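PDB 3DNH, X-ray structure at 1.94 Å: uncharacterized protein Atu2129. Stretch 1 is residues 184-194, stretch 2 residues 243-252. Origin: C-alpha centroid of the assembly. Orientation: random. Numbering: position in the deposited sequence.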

# COMPACT_ATOMS: atom_id res chain seq x y z
N ALA A 184 7.11 -17.09 28.72
CA ALA A 184 7.65 -16.48 29.94
C ALA A 184 9.12 -16.04 29.77
O ALA A 184 9.58 -15.13 30.45
CB ALA A 184 7.49 -17.43 31.14
N ALA A 185 9.84 -16.64 28.83
CA ALA A 185 11.28 -16.30 28.60
C ALA A 185 11.55 -15.52 27.32
O ALA A 185 12.68 -15.06 27.08
CB ALA A 185 12.13 -17.55 28.63
N ALA A 186 10.51 -15.31 26.51
CA ALA A 186 10.72 -14.82 25.15
C ALA A 186 11.33 -13.42 25.15
O ALA A 186 12.14 -13.09 24.27
CB ALA A 186 9.45 -14.84 24.38
N GLU A 187 10.93 -12.58 26.11
CA GLU A 187 11.45 -11.20 26.16
C GLU A 187 12.95 -11.15 26.56
O GLU A 187 13.77 -10.46 25.95
CB GLU A 187 10.58 -10.35 27.07
CG GLU A 187 10.32 -8.92 26.57
CD GLU A 187 9.90 -8.87 25.09
OE1 GLU A 187 8.97 -9.62 24.72
OE2 GLU A 187 10.52 -8.10 24.30
N SER A 188 13.32 -11.94 27.57
CA SER A 188 14.70 -11.97 28.03
C SER A 188 15.60 -12.76 27.07
O SER A 188 16.78 -12.44 26.93
CB SER A 188 14.80 -12.52 29.45
OG SER A 188 14.32 -13.85 29.47
N GLU A 189 15.05 -13.77 26.39
CA GLU A 189 15.81 -14.40 25.30
C GLU A 189 16.10 -13.45 24.14
O GLU A 189 17.22 -13.43 23.65
CB GLU A 189 15.14 -15.68 24.80
CG GLU A 189 15.29 -16.82 25.79
CD GLU A 189 16.73 -17.22 25.97
OE1 GLU A 189 17.26 -17.94 25.11
OE2 GLU A 189 17.35 -16.80 26.97
N ALA A 190 15.11 -12.64 23.72
CA ALA A 190 15.32 -11.64 22.66
C ALA A 190 16.46 -10.69 23.05
O ALA A 190 17.36 -10.42 22.25
CB ALA A 190 14.01 -10.82 22.39
N THR A 191 16.40 -10.17 24.28
CA THR A 191 17.41 -9.28 24.81
C THR A 191 18.79 -9.93 24.82
O THR A 191 19.78 -9.32 24.42
CB THR A 191 17.06 -8.82 26.25
OG1 THR A 191 15.76 -8.26 26.25
CG2 THR A 191 18.03 -7.79 26.78
N ARG A 192 18.82 -11.17 25.28
CA ARG A 192 20.02 -11.95 25.35
C ARG A 192 20.67 -12.07 24.00
O ARG A 192 21.81 -11.77 23.85
CB ARG A 192 19.71 -13.35 25.85
CG ARG A 192 20.69 -13.88 26.84
CD ARG A 192 21.08 -15.31 26.66
NE ARG A 192 20.15 -16.12 25.94
CZ ARG A 192 20.47 -16.92 24.95
NH1 ARG A 192 21.70 -17.03 24.59
NH2 ARG A 192 19.56 -17.60 24.35
N LEU A 193 19.90 -12.54 23.05
CA LEU A 193 20.34 -12.76 21.68
C LEU A 193 20.71 -11.49 20.95
O LEU A 193 21.69 -11.50 20.20
CB LEU A 193 19.28 -13.54 20.87
CG LEU A 193 19.14 -14.98 21.38
CD1 LEU A 193 17.96 -15.70 20.72
CD2 LEU A 193 20.48 -15.70 21.16
N ASN A 194 19.94 -10.42 21.16
CA ASN A 194 20.24 -9.11 20.56
C ASN A 194 21.55 -8.56 21.08
O ASN A 194 22.15 -7.70 20.43
CB ASN A 194 19.10 -8.05 20.77
CG ASN A 194 17.90 -8.30 19.87
OD1 ASN A 194 18.05 -8.80 18.77
ND2 ASN A 194 16.68 -7.98 20.37
N THR A 243 9.47 -24.89 25.02
CA THR A 243 10.27 -24.67 26.21
C THR A 243 11.56 -23.99 25.87
O THR A 243 11.97 -23.90 24.69
CB THR A 243 10.61 -26.01 26.92
OG1 THR A 243 11.46 -26.80 26.08
CG2 THR A 243 9.34 -26.79 27.26
N LEU A 244 12.23 -23.51 26.91
CA LEU A 244 13.51 -22.85 26.71
C LEU A 244 14.55 -23.86 26.20
O LEU A 244 15.31 -23.55 25.28
CB LEU A 244 14.00 -22.20 28.01
CG LEU A 244 15.31 -21.42 27.89
CD1 LEU A 244 15.07 -20.11 27.16
CD2 LEU A 244 15.83 -21.14 29.28
N LYS A 245 14.58 -25.04 26.81
CA LYS A 245 15.47 -26.11 26.35
C LYS A 245 15.27 -26.34 24.85
O LYS A 245 16.25 -26.43 24.12
CB LYS A 245 15.26 -27.44 27.11
CG LYS A 245 16.40 -28.42 26.84
CD LYS A 245 16.53 -29.52 27.90
CE LYS A 245 17.99 -29.91 28.05
NZ LYS A 245 18.84 -28.72 28.36
N GLN A 246 14.01 -26.43 24.42
CA GLN A 246 13.69 -26.67 23.02
C GLN A 246 14.11 -25.50 22.16
O GLN A 246 14.59 -25.68 21.04
CB GLN A 246 12.22 -27.02 22.81
CG GLN A 246 11.78 -28.36 23.43
CD GLN A 246 10.29 -28.59 23.33
OE1 GLN A 246 9.52 -27.67 23.02
NE2 GLN A 246 9.86 -29.81 23.59
N PHE A 247 13.95 -24.27 22.66
CA PHE A 247 14.39 -23.10 21.90
C PHE A 247 15.91 -23.11 21.65
O PHE A 247 16.37 -22.96 20.52
CB PHE A 247 14.03 -21.83 22.65
CG PHE A 247 14.48 -20.60 21.96
CD1 PHE A 247 13.94 -20.26 20.72
CD2 PHE A 247 15.41 -19.75 22.55
CE1 PHE A 247 14.35 -19.11 20.05
CE2 PHE A 247 15.81 -18.57 21.88
CZ PHE A 247 15.27 -18.26 20.64
N GLU A 248 16.66 -23.23 22.74
CA GLU A 248 18.12 -23.27 22.70
C GLU A 248 18.62 -24.38 21.75
O GLU A 248 19.61 -24.18 21.03
CB GLU A 248 18.67 -23.41 24.14
CG GLU A 248 20.18 -23.79 24.29
CD GLU A 248 20.52 -24.40 25.66
OE1 GLU A 248 19.57 -24.63 26.46
OE2 GLU A 248 21.72 -24.69 25.93
N LYS A 249 17.95 -25.53 21.73
CA LYS A 249 18.36 -26.63 20.83
C LYS A 249 18.12 -26.23 19.38
O LYS A 249 19.02 -26.31 18.56
CB LYS A 249 17.59 -27.93 21.09
CG LYS A 249 17.70 -28.53 22.49
CD LYS A 249 19.12 -29.00 22.89
CE LYS A 249 19.88 -27.88 23.64
NZ LYS A 249 19.02 -27.20 24.68
N ALA A 250 16.88 -25.85 19.09
CA ALA A 250 16.49 -25.28 17.81
C ALA A 250 17.43 -24.16 17.33
O ALA A 250 17.79 -24.12 16.16
CB ALA A 250 15.05 -24.73 17.89
N LEU A 251 17.82 -23.25 18.23
CA LEU A 251 18.68 -22.14 17.84
C LEU A 251 20.06 -22.65 17.45
O LEU A 251 20.66 -22.18 16.46
CB LEU A 251 18.80 -21.08 18.95
CG LEU A 251 18.28 -19.63 18.81
CD1 LEU A 251 19.31 -18.70 19.45
CD2 LEU A 251 18.01 -19.16 17.38
N ALA A 252 20.55 -23.61 18.23
CA ALA A 252 21.90 -24.17 18.07
C ALA A 252 22.04 -24.96 16.77
O ALA A 252 23.07 -24.86 16.09
CB ALA A 252 22.27 -25.05 19.29

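Residues 184-194 and 244-252 form two helical segments of one chain that run in broadly the same direction, their N-to-C axes inclined by 36° and 11.2 Å apart at closest approach. The backbones are nearer at the start of the contact, where the CA atoms of Ala185 and Leu244 lie 7.2 Å apart, than further along, where the CA atoms of Leu193 and Leu251 are separated by 10.3 Å. At the narrow end the methyl of Ala185 faces the longer side chain of Leu244, whose CD1 comes to 4.2 Å from Ala185 CB; at the wide end two leucines span the gap, with Leu193 CD1 3.5 Å from Leu251 CD1.

Ala185, Glu189 and Leu193, spaced four residues apart, line the contact face of the first helix, and Leu244, Phe247 and Leu251 that of the second. Leu244 CD1 sits between Ala185 and Glu189, reaching 3.5 Å from Glu189 CD. The edge of the Phe247 ring points into the next space, between Glu189 and Leu193: Phe247 CE2 lies 3.6 Å from Glu189 OE1 and Phe247 CZ 3.7 Å from Leu193 CD1. Leu193 CD1 is thus shared by Phe247 and Leu251.

No hydrogen bond crosses the interface, which buries 245 Å² in total and rests on van der Waals packing. The Glu189 carboxylate, although packed against Leu244 and Phe247, has its charge met within its own helix: Arg192 NH2 donates to Glu189 OE1 at a very short 2.4 Å, and Arg192 NE to Glu189 OE2 at 3.1 Å, forming a bidentate salt bridge. In the second stretch, Thr243 caps the helix, its OG1 accepting from Gln246 N at 3.1 Å and so satisfying a first-turn amide; Thr243 itself immediately precedes Leu244 and does not touch the first stretch.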